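Imidazoleglycerol-phosphate dehydratase (Pyrococcus furiosus, PDB 5DNX) catalyses the dehydration of D-erythro-1-(imidazol-4-yl)glycerol 3-phosphate to 3-(imidazol-4-yl)-2-oxopropyl phosphate, the sixth step of L-histidine biosynthesis. Local coordinates at residues T75-A80 / S92-N97; R98-V103 / R131-I136. All coordinates share one frame; numbering follows the deposited sequence.

Contact 1 (T75-A80 / S92-N97); sequences TRFGNA and SVDISN. With 5LD ([(2R)-2-hydroxy-3-(1H-1,2,4-triazol-1-yl)propyl]phosphonic acid), chain H.
Arg-76 lays its guanidinium side-on against the carboxylate of Asp-94, giving one nitrogen to each oxygen. The salt bridge is short between Arg-76 NE and Asp-94 OD1, 2.5 Å, and that oxygen lies almost in the guanidinium plane; Arg-76 NH2 reaches Asp-94 OD2 at 3.0 Å less squarely, the two planes being turned 40° apart. An extended chain, with CG anti to the backbone N (chi1 177°), carries the guanidinium out to the phosphonate of the bound triazolyl phosphonate, where Arg-76 NH1 meets O10 at 2.8 Å and Arg-76 NH2 meets O11. Asp-94 thus acts as a second-shell residue, fixing the rotation of a phosphonate-binding arginine. With an alanine here, the Asp-94 carboxylate would probably lose its charged mate and the phosphonate two of its hydrogen bonds. Phe-77 runs beside Asp-94, its CE1 3.4 Å from Asp-94 CG, and its CZ lies over one face of the Arg-76 guanidinium, toward the rim.

The backbones pair as an antiparallel hairpin, axes 171° apart: Gly-78 and Val-93 form a hydrogen-bonded pair, and Ile-95 N to Arg-76 O, 2.8 Å, extends the ladder past the strand ends. Farther along, Ser-92 OG donates to Asn-79 OD1 at 2.6 Å, and a water lies within bonding distance of that oxygen and of Val-93 O.

Phe-77, Ser-92 and Asp-94 pack on Met-82 and Pro-83 of a second subunit, whose Ile-81 O accepts a hydrogen bond from Asn-79 ND2, whereas Val-93 rests on helix 144-162 and strand 87-94 continues the sheet into strand 133-140.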
ATOM      1  N   THR A  75      -8.675 -34.253  40.032  1.00 15.32           N
ATOM      2  CA  THR A  75      -9.161 -34.350  38.651  1.00 13.02           C
ATOM      3  C   THR A  75      -8.215 -33.642  37.669  1.00 15.60           C
ATOM      4  O   THR A  75      -8.130 -34.017  36.502  1.00 16.39           O
ATOM      5  CB  THR A  75     -10.612 -33.817  38.594  1.00 22.46           C
ATOM      6  OG1 THR A  75     -11.464 -34.781  39.226  1.00 24.80           O
ATOM      7  CG2 THR A  75     -11.120 -33.650  37.179  1.00 23.79           C
ATOM      8  N   ARG A  76      -7.543 -32.621  38.171  1.00 14.15           N
ATOM      9  CA  ARG A  76      -6.442 -31.866  37.490  1.00 14.33           C
ATOM     10  C   ARG A  76      -6.912 -30.841  36.456  1.00 15.63           C
ATOM     11  O   ARG A  76      -6.446 -29.692  36.467  1.00 14.64           O
ATOM     12  CB  ARG A  76      -5.411 -32.804  36.821  1.00 17.08           C
ATOM     13  CG  ARG A  76      -4.324 -32.081  36.068  1.00 15.02           C
ATOM     14  CD  ARG A  76      -3.377 -33.078  35.408  1.00 17.27           C
ATOM     15  NE  ARG A  76      -2.391 -32.367  34.603  1.00 17.30           N
ATOM     16  CZ  ARG A  76      -1.454 -32.937  33.851  1.00 17.55           C
ATOM     17  NH1 ARG A  76      -1.317 -34.261  33.796  1.00 19.39           N
ATOM     18  NH2 ARG A  76      -0.654 -32.156  33.143  1.00 18.37           N
ATOM     19  N   PHE A  77      -7.768 -31.286  35.537  1.00 14.46           N
ATOM     20  CA  PHE A  77      -8.247 -30.450  34.435  1.00 13.71           C
ATOM     21  C   PHE A  77      -9.625 -29.892  34.742  1.00 16.47           C
ATOM     22  O   PHE A  77     -10.514 -30.599  35.254  1.00 17.14           O
ATOM     23  CB  PHE A  77      -8.293 -31.263  33.160  1.00 14.09           C
ATOM     24  CG  PHE A  77      -6.944 -31.680  32.673  1.00 15.68           C
ATOM     25  CD1 PHE A  77      -6.124 -30.762  32.058  1.00 18.29           C
ATOM     26  CD2 PHE A  77      -6.473 -32.973  32.866  1.00 18.60           C
ATOM     27  CE1 PHE A  77      -4.872 -31.129  31.576  1.00 20.22           C
ATOM     28  CE2 PHE A  77      -5.212 -33.339  32.404  1.00 17.84           C
ATOM     29  CZ  PHE A  77      -4.411 -32.415  31.763  1.00 18.61           C
ATOM     30  N   GLY A  78      -9.835 -28.610  34.427  1.00 14.24           N
ATOM     31  CA  GLY A  78     -11.169 -28.052  34.451  1.00 15.10           C
ATOM     32  C   GLY A  78     -11.254 -26.853  33.522  1.00 14.85           C
ATOM     33  O   GLY A  78     -10.289 -26.088  33.408  1.00 15.16           O
ATOM     34  N   ASN A  79     -12.399 -26.725  32.859  1.00 13.21           N
ATOM     35  CA  ASN A  79     -12.665 -25.618  31.931  1.00 14.56           C
ATOM     36  C   ASN A  79     -13.971 -24.955  32.257  1.00 16.98           C
ATOM     37  O   ASN A  79     -14.870 -25.575  32.825  1.00 15.78           O
ATOM     38  CB  ASN A  79     -12.766 -26.133  30.511  1.00 19.31           C
ATOM     39  CG  ASN A  79     -11.494 -26.786  30.038  1.00 18.90           C
ATOM     40  OD1 ASN A  79     -10.399 -26.224  30.155  1.00 19.90           O
ATOM     41  ND2 ASN A  79     -11.630 -27.972  29.482  1.00 18.68           N
ATOM     42  N   ALA A  80     -14.109 -23.707  31.834  1.00 13.73           N
ATOM     43  CA  ALA A  80     -15.415 -23.022  31.839  1.00 16.40           C
ATOM     44  C   ALA A  80     -15.467 -22.080  30.654  1.00 16.33           C
ATOM     45  O   ALA A  80     -14.461 -21.488  30.294  1.00 18.40           O
ATOM     46  CB  ALA A  80     -15.600 -22.264  33.120  1.00 20.01           C
ATOM     47  N   SER A  92      -9.363 -22.078  31.129  1.00 13.48           N
ATOM     48  CA  SER A  92      -8.896 -23.467  31.051  1.00 13.78           C
ATOM     49  C   SER A  92      -7.762 -23.660  32.027  1.00 18.09           C
ATOM     50  O   SER A  92      -6.778 -22.917  31.992  1.00 16.28           O
ATOM     51  CB  SER A  92      -8.459 -23.801  29.603  1.00 21.93           C
ATOM     52  OG  SER A  92      -8.113 -25.166  29.449  1.00 22.41           O
ATOM     53  N   VAL A  93      -7.918 -24.651  32.915  1.00 14.50           N
ATOM     54  CA  VAL A  93      -6.979 -24.871  34.009  1.00 14.91           C
ATOM     55  C   VAL A  93      -6.453 -26.296  33.951  1.00 16.03           C
ATOM     56  O   VAL A  93      -7.204 -27.242  33.696  1.00 15.34           O
ATOM     57  CB  VAL A  93      -7.650 -24.612  35.378  1.00 17.64           C
ATOM     58  CG1 VAL A  93      -6.757 -25.051  36.533  1.00 29.56           C
ATOM     59  CG2 VAL A  93      -8.051 -23.146  35.516  1.00 18.57           C
ATOM     60  N   ASP A  94      -5.149 -26.424  34.211  1.00 13.28           N
ATOM     61  CA  ASP A  94      -4.502 -27.713  34.415  1.00 12.25           C
ATOM     62  C   ASP A  94      -3.675 -27.570  35.671  1.00 14.42           C
ATOM     63  O   ASP A  94      -2.678 -26.833  35.672  1.00 12.88           O
ATOM     64  CB  ASP A  94      -3.636 -28.054  33.203  1.00 15.34           C
ATOM     65  CG  ASP A  94      -2.736 -29.237  33.419  1.00 22.00           C
ATOM     66  OD1 ASP A  94      -2.794 -29.862  34.509  1.00 20.78           O
ATOM     67  OD2 ASP A  94      -1.941 -29.541  32.501  1.00 20.88           O
ATOM     68  N   ILE A  95      -4.064 -28.263  36.740  1.00 15.61           N
ATOM     69  CA  ILE A  95      -3.268 -28.260  37.963  1.00 13.72           C
ATOM     70  C   ILE A  95      -2.047 -29.186  37.751  1.00 17.42           C
ATOM     71  O   ILE A  95      -1.975 -30.318  38.218  1.00 16.66           O
ATOM     72  CB  ILE A  95      -4.106 -28.589  39.215  1.00 14.16           C
ATOM     73  CG1 ILE A  95      -5.317 -27.633  39.331  1.00 16.12           C
ATOM     74  CG2 ILE A  95      -3.229 -28.489  40.461  1.00 14.91           C
ATOM     75  CD1 ILE A  95      -6.286 -28.025  40.441  1.00 18.17           C
ATOM     76  N   SER A  96      -1.086 -28.633  37.033  1.00 15.34           N
ATOM     77  CA  SER A  96       0.006 -29.351  36.386  1.00 14.64           C
ATOM     78  C   SER A  96       1.296 -29.416  37.175  1.00 15.10           C
ATOM     79  O   SER A  96       2.203 -30.128  36.775  1.00 14.82           O
ATOM     80  CB  SER A  96       0.335 -28.584  35.091  1.00 18.90           C
ATOM     81  OG  SER A  96       0.657 -27.235  35.443  1.00 14.48           O
ATOM     82  N   ASN A  97       1.404 -28.611  38.232  1.00 14.39           N
ATOM     83  CA  ASN A  97       2.673 -28.316  38.860  1.00 13.77           C
ATOM     84  C   ASN A  97       3.676 -27.595  37.934  1.00 21.12           C
ATOM     85  O   ASN A  97       4.880 -27.632  38.161  1.00 16.29           O
ATOM     86  CB  ASN A  97       3.282 -29.590  39.467  1.00 20.23           C
ATOM     87  CG  ASN A  97       4.208 -29.290  40.615  1.00 35.47           C
ATOM     88  OD1 ASN A  97       4.027 -28.318  41.325  1.00 25.81           O
ATOM     89  ND2 ASN A  97       5.243 -30.105  40.775  1.00 30.57           N
TER
HETATM   90  O10 5LD H 201       0.979 -35.293  32.583  1.00 15.40           O
HETATM   91  P9  5LD H 201       1.977 -34.430  31.834  1.00 14.93           P
HETATM   92  O11 5LD H 201       1.269 -33.337  31.021  1.00 15.36           O
HETATM   93  O12 5LD H 201       2.998 -33.826  32.790  1.00 14.67           O
HETATM   94  C8  5LD H 201       2.784 -35.522  30.659  1.00 15.21           C
HETATM   95  C7  5LD H 201       3.591 -34.845  29.535  1.00 14.01           C
HETATM   96  O13 5LD H 201       4.094 -35.825  28.630  1.00 16.60           O
HETATM   97  C6  5LD H 201       4.835 -34.133  30.050  1.00 14.29           C
HETATM   98  N2  5LD H 201       5.343 -33.103  29.136  1.00 18.19           N
HETATM   99  N1  5LD H 201       5.530 -33.425  27.781  1.00 16.26           N
HETATM  100  C5  5LD H 201       6.023 -32.271  27.253  1.00 13.26           C
HETATM  101  N4  5LD H 201       6.084 -31.308  28.202  1.00 14.63           N
HETATM  102  C3  5LD H 201       5.681 -31.857  29.380  1.00 15.96           C
HETATM  103  O   HOH W   1      -8.558 -28.054  31.311  1.00 19.91           O

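Contact 2 (R98-V103 / R131-I136); sequences RPYANV and RATIHI. With 5LD ([(2R)-2-hydroxy-3-(1H-1,2,4-triazol-1-yl)propyl]phosphonic acid), chain H.
Tyr-100 and Thr-133 begin a parallel strand pair whose backbone hydrogen bonds pass back and forth. Tyr-100 N donates to Ala-132 O at 3.0 Å, Ile-134 N to Tyr-100 O, Asn-102 N to Ile-134 O at 2.9 Å, and Ile-136 N to Asn-102 O. The strand axes differ by only 1°, and CA-H...O contacts run alongside the ladder, as from Ala-101 CA to Ile-134 O, 3.2 Å. With helix 116-130 between the strands in sequence, this is a beta-alpha-beta crossover.

Side-chain packing divides by face. On one, the Tyr-100 and His-135 rings meet obliquely, their planes 48° apart, with Tyr-100 CE2 3.9 Å from His-135 NE2, while Asn-102 CB approaches His-135 ND1. Tyr-100 CD2 also meets the methyl CG2 of Thr-133. On the other face, Val-103 CG1 touches Ile-136 CB, and helices 116-130 and 144-162 cover this apolar side.

Polar links gather around the first face and the loop end. One water joins Asn-102 O to His-135 ND1, at the edge of the imidazole, whose NE2 is hydrogen-bonded to Asp-85 O of a second subunit. Another water connects Arg-98 NH2 with Thr-133 OG1, itself also hydrogen-bonded to Ser-96 OG.

Ionic contacts belong to Arg-98. A bend at chi3 (-65°) turns its guanidinium toward the ligand's phosphonate: Arg-98 NH1 reaches O12 at 2.7 Å and Arg-98 NH2 reaches O11 at 3.1 Å, each N-H nearly straight. Arg-98 NE forms a salt bridge with Asp-85 of the second subunit. The ligand's triazole carbon C3 lies over one guanidinium face, toward the rim. The pair thus sets an apolar face against the helices and a polar face toward a second subunit, with Arg-98 at the loop end binding the phosphonate at the subunit boundary.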
ATOM      1  N   ARG A  98       3.180 -26.928  36.892  1.00 15.63           N
ATOM      2  CA  ARG A  98       4.009 -26.142  35.991  1.00 15.25           C
ATOM      3  C   ARG A  98       3.435 -24.729  35.903  1.00 14.47           C
ATOM      4  O   ARG A  98       2.652 -24.465  35.011  1.00 15.57           O
ATOM      5  CB  ARG A  98       4.020 -26.766  34.592  1.00 16.99           C
ATOM      6  CG  ARG A  98       4.790 -28.066  34.509  1.00 17.52           C
ATOM      7  CD  ARG A  98       4.903 -28.555  33.065  1.00 19.23           C
ATOM      8  NE  ARG A  98       3.617 -28.930  32.442  1.00 14.50           N
ATOM      9  CZ  ARG A  98       3.170 -30.182  32.267  1.00 13.93           C
ATOM     10  NH1 ARG A  98       3.876 -31.237  32.688  1.00 17.28           N
ATOM     11  NH2 ARG A  98       2.030 -30.374  31.640  1.00 17.50           N
ATOM     12  N   PRO A  99       3.813 -23.823  36.821  1.00 13.04           N
ATOM     13  CA  PRO A  99       3.191 -22.473  36.819  1.00 11.65           C
ATOM     14  C   PRO A  99       3.270 -21.803  35.459  1.00 14.84           C
ATOM     15  O   PRO A  99       4.344 -21.716  34.849  1.00 13.58           O
ATOM     16  CB  PRO A  99       4.019 -21.697  37.847  1.00 14.56           C
ATOM     17  CG  PRO A  99       4.512 -22.743  38.762  1.00 16.67           C
ATOM     18  CD  PRO A  99       4.684 -24.004  37.979  1.00 15.16           C
ATOM     19  N   TYR A 100       2.128 -21.331  34.999  1.00 13.90           N
ATOM     20  CA  TYR A 100       2.016 -20.620  33.740  1.00 14.40           C
ATOM     21  C   TYR A 100       0.670 -19.902  33.705  1.00 13.84           C
ATOM     22  O   TYR A 100      -0.345 -20.482  34.082  1.00 14.29           O
ATOM     23  CB  TYR A 100       2.030 -21.631  32.606  1.00 15.39           C
ATOM     24  CG  TYR A 100       1.903 -21.021  31.219  1.00 12.25           C
ATOM     25  CD1 TYR A 100       3.010 -20.502  30.557  1.00 22.18           C
ATOM     26  CD2 TYR A 100       0.661 -20.931  30.597  1.00 16.67           C
ATOM     27  CE1 TYR A 100       2.882 -19.922  29.291  1.00 24.38           C
ATOM     28  CE2 TYR A 100       0.531 -20.393  29.318  1.00 19.04           C
ATOM     29  CZ  TYR A 100       1.645 -19.877  28.684  1.00 24.50           C
ATOM     30  OH  TYR A 100       1.482 -19.329  27.437  1.00 24.85           O
ATOM     31  N   ALA A 101       0.662 -18.675  33.203  1.00 12.93           N
ATOM     32  CA  ALA A 101      -0.578 -17.973  32.937  1.00 12.61           C
ATOM     33  C   ALA A 101      -0.511 -17.326  31.579  1.00 19.27           C
ATOM     34  O   ALA A 101       0.526 -16.771  31.233  1.00 15.58           O
ATOM     35  CB  ALA A 101      -0.829 -16.918  34.010  1.00 17.28           C
ATOM     36  N   ASN A 102      -1.601 -17.411  30.813  1.00 13.97           N
ATOM     37  CA  ASN A 102      -1.740 -16.612  29.586  1.00 14.04           C
ATOM     38  C   ASN A 102      -3.111 -15.992  29.653  1.00 15.17           C
ATOM     39  O   ASN A 102      -4.116 -16.692  29.505  1.00 16.86           O
ATOM     40  CB  ASN A 102      -1.593 -17.501  28.371  1.00 14.97           C
ATOM     41  CG  ASN A 102      -1.771 -16.752  27.066  1.00 26.92           C
ATOM     42  OD1 ASN A 102      -2.393 -15.701  27.004  1.00 23.30           O
ATOM     43  ND2 ASN A 102      -1.207 -17.294  26.020  1.00 26.03           N
ATOM     44  N   VAL A 103      -3.139 -14.689  29.906  1.00 14.46           N
ATOM     45  CA  VAL A 103      -4.381 -13.928  29.973  1.00 12.87           C
ATOM     46  C   VAL A 103      -4.456 -13.081  28.725  1.00 16.42           C
ATOM     47  O   VAL A 103      -3.664 -12.162  28.550  1.00 16.57           O
ATOM     48  CB  VAL A 103      -4.435 -13.056  31.237  1.00 19.07           C
ATOM     49  CG1 VAL A 103      -5.733 -12.245  31.288  1.00 22.61           C
ATOM     50  CG2 VAL A 103      -4.301 -13.939  32.472  1.00 18.32           C
ATOM     51  N   ARG A 131       0.337 -23.743  41.662  1.00 17.33           N
ATOM     52  CA  ARG A 131       1.256 -24.474  40.762  1.00 13.88           C
ATOM     53  C   ARG A 131       0.465 -25.117  39.644  1.00 18.09           C
ATOM     54  O   ARG A 131       0.211 -26.317  39.626  1.00 15.88           O
ATOM     55  CB  ARG A 131       2.203 -25.442  41.500  1.00 14.03           C
ATOM     56  CG  ARG A 131       2.866 -24.772  42.695  1.00 20.81           C
ATOM     57  CD  ARG A 131       4.009 -25.587  43.293  1.00 25.97           C
ATOM     58  NE  ARG A 131       3.615 -26.953  43.616  1.00 29.86           N
ATOM     59  CZ  ARG A 131       3.126 -27.397  44.778  1.00 35.42           C
ATOM     60  NH1 ARG A 131       2.905 -26.596  45.800  1.00 33.31           N
ATOM     61  NH2 ARG A 131       2.850 -28.684  44.903  1.00 33.88           N
ATOM     62  N   ALA A 132      -0.001 -24.247  38.750  1.00 16.06           N
ATOM     63  CA  ALA A 132      -0.955 -24.625  37.739  1.00 12.65           C
ATOM     64  C   ALA A 132      -0.721 -23.832  36.450  1.00 12.81           C
ATOM     65  O   ALA A 132      -0.108 -22.753  36.445  1.00 14.09           O
ATOM     66  CB  ALA A 132      -2.372 -24.389  38.267  1.00 13.26           C
ATOM     67  N   THR A 133      -1.264 -24.387  35.386  1.00 13.95           N
ATOM     68  CA  THR A 133      -1.371 -23.784  34.084  1.00 14.89           C
ATOM     69  C   THR A 133      -2.769 -23.160  33.964  1.00 16.20           C
ATOM     70  O   THR A 133      -3.785 -23.848  34.143  1.00 15.48           O
ATOM     71  CB  THR A 133      -1.237 -24.901  33.023  1.00 15.52           C
ATOM     72  OG1 THR A 133      -0.007 -25.630  33.202  1.00 20.59           O
ATOM     73  CG2 THR A 133      -1.355 -24.332  31.578  1.00 16.92           C
ATOM     74  N   ILE A 134      -2.830 -21.867  33.643  1.00 13.13           N
ATOM     75  CA  ILE A 134      -4.109 -21.149  33.528  1.00 12.14           C
ATOM     76  C   ILE A 134      -4.163 -20.322  32.250  1.00 16.84           C
ATOM     77  O   ILE A 134      -3.319 -19.453  32.043  1.00 15.19           O
ATOM     78  CB  ILE A 134      -4.370 -20.234  34.746  1.00 13.03           C
ATOM     79  CG1 ILE A 134      -4.263 -21.023  36.073  1.00 17.07           C
ATOM     80  CG2 ILE A 134      -5.728 -19.553  34.603  1.00 17.01           C
ATOM     81  CD1 ILE A 134      -4.511 -20.166  37.307  1.00 19.53           C
ATOM     82  N   HIS A 135      -5.149 -20.619  31.398  1.00 12.70           N
ATOM     83  CA  HIS A 135      -5.473 -19.815  30.223  1.00 14.28           C
ATOM     84  C   HIS A 135      -6.789 -19.058  30.478  1.00 16.52           C
ATOM     85  O   HIS A 135      -7.770 -19.641  30.909  1.00 14.87           O
ATOM     86  CB  HIS A 135      -5.665 -20.711  29.002  1.00 14.57           C
ATOM     87  CG  HIS A 135      -4.392 -21.205  28.409  1.00 13.02           C
ATOM     88  ND1 HIS A 135      -3.752 -20.544  27.380  1.00 17.83           N
ATOM     89  CD2 HIS A 135      -3.643 -22.291  28.690  1.00 17.64           C
ATOM     90  CE1 HIS A 135      -2.647 -21.201  27.064  1.00 21.78           C
ATOM     91  NE2 HIS A 135      -2.562 -22.267  27.840  1.00 17.71           N
ATOM     92  N   ILE A 136      -6.779 -17.770  30.200  1.00 13.30           N
ATOM     93  CA  ILE A 136      -7.965 -16.931  30.164  1.00 12.97           C
ATOM     94  C   ILE A 136      -7.971 -16.364  28.754  1.00 16.92           C
ATOM     95  O   ILE A 136      -7.042 -15.643  28.393  1.00 15.59           O
ATOM     96  CB  ILE A 136      -7.965 -15.831  31.210  1.00 15.18           C
ATOM     97  CG1 ILE A 136      -7.858 -16.489  32.618  1.00 26.33           C
ATOM     98  CG2 ILE A 136      -9.242 -15.028  31.077  1.00 18.22           C
ATOM     99  CD1 ILE A 136      -8.175 -15.627  33.796  1.00 37.16           C
TER
HETATM  100  O10 5LD H 201       0.979 -35.293  32.583  1.00 15.40           O
HETATM  101  P9  5LD H 201       1.977 -34.430  31.834  1.00 14.93           P
HETATM  102  O11 5LD H 201       1.269 -33.337  31.021  1.00 15.36           O
HETATM  103  O12 5LD H 201       2.998 -33.826  32.790  1.00 14.67           O
HETATM  104  C8  5LD H 201       2.784 -35.522  30.659  1.00 15.21           C
HETATM  105  C7  5LD H 201       3.591 -34.845  29.535  1.00 14.01           C
HETATM  106  O13 5LD H 201       4.094 -35.825  28.630  1.00 16.60           O
HETATM  107  C6  5LD H 201       4.835 -34.133  30.050  1.00 14.29           C
HETATM  108  N2  5LD H 201       5.343 -33.103  29.136  1.00 18.19           N
HETATM  109  N1  5LD H 201       5.530 -33.425  27.781  1.00 16.26           N
HETATM  110  C5  5LD H 201       6.023 -32.271  27.253  1.00 13.26           C
HETATM  111  N4  5LD H 201       6.084 -31.308  28.202  1.00 14.63           N
HETATM  112  C3  5LD H 201       5.681 -31.857  29.380  1.00 15.96           C
HETATM  113  O   HOH W   2       0.008 -27.913  31.380  1.00 19.32           O
HETATM  114  O   HOH W   3      -4.881 -17.931  26.618  1.00 27.81           O

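Overall arrangement
The two contacts follow one another along the chain, contact 1 closing before contact 2 opens, and they lie about 9 Å apart, centre to centre. Both belong to one mixed sheet ordered 77-84, 87-94, 133-140, 100-104: contact 1 is the hairpin at one edge, contact 2 the parallel pair at the other, and strands 87-94 and 133-140 adjoin between them. Probable hydrogen bonds from Asn-97 OD1 to Arg-131 NE (2.7 Å) and between Ser-96 OG and Thr-133 OG1 (2.8 Å) tie them together. This arrangement brings an arginine from each contact to one phosphonate, in a site that Lys-153 of a second subunit helps complete.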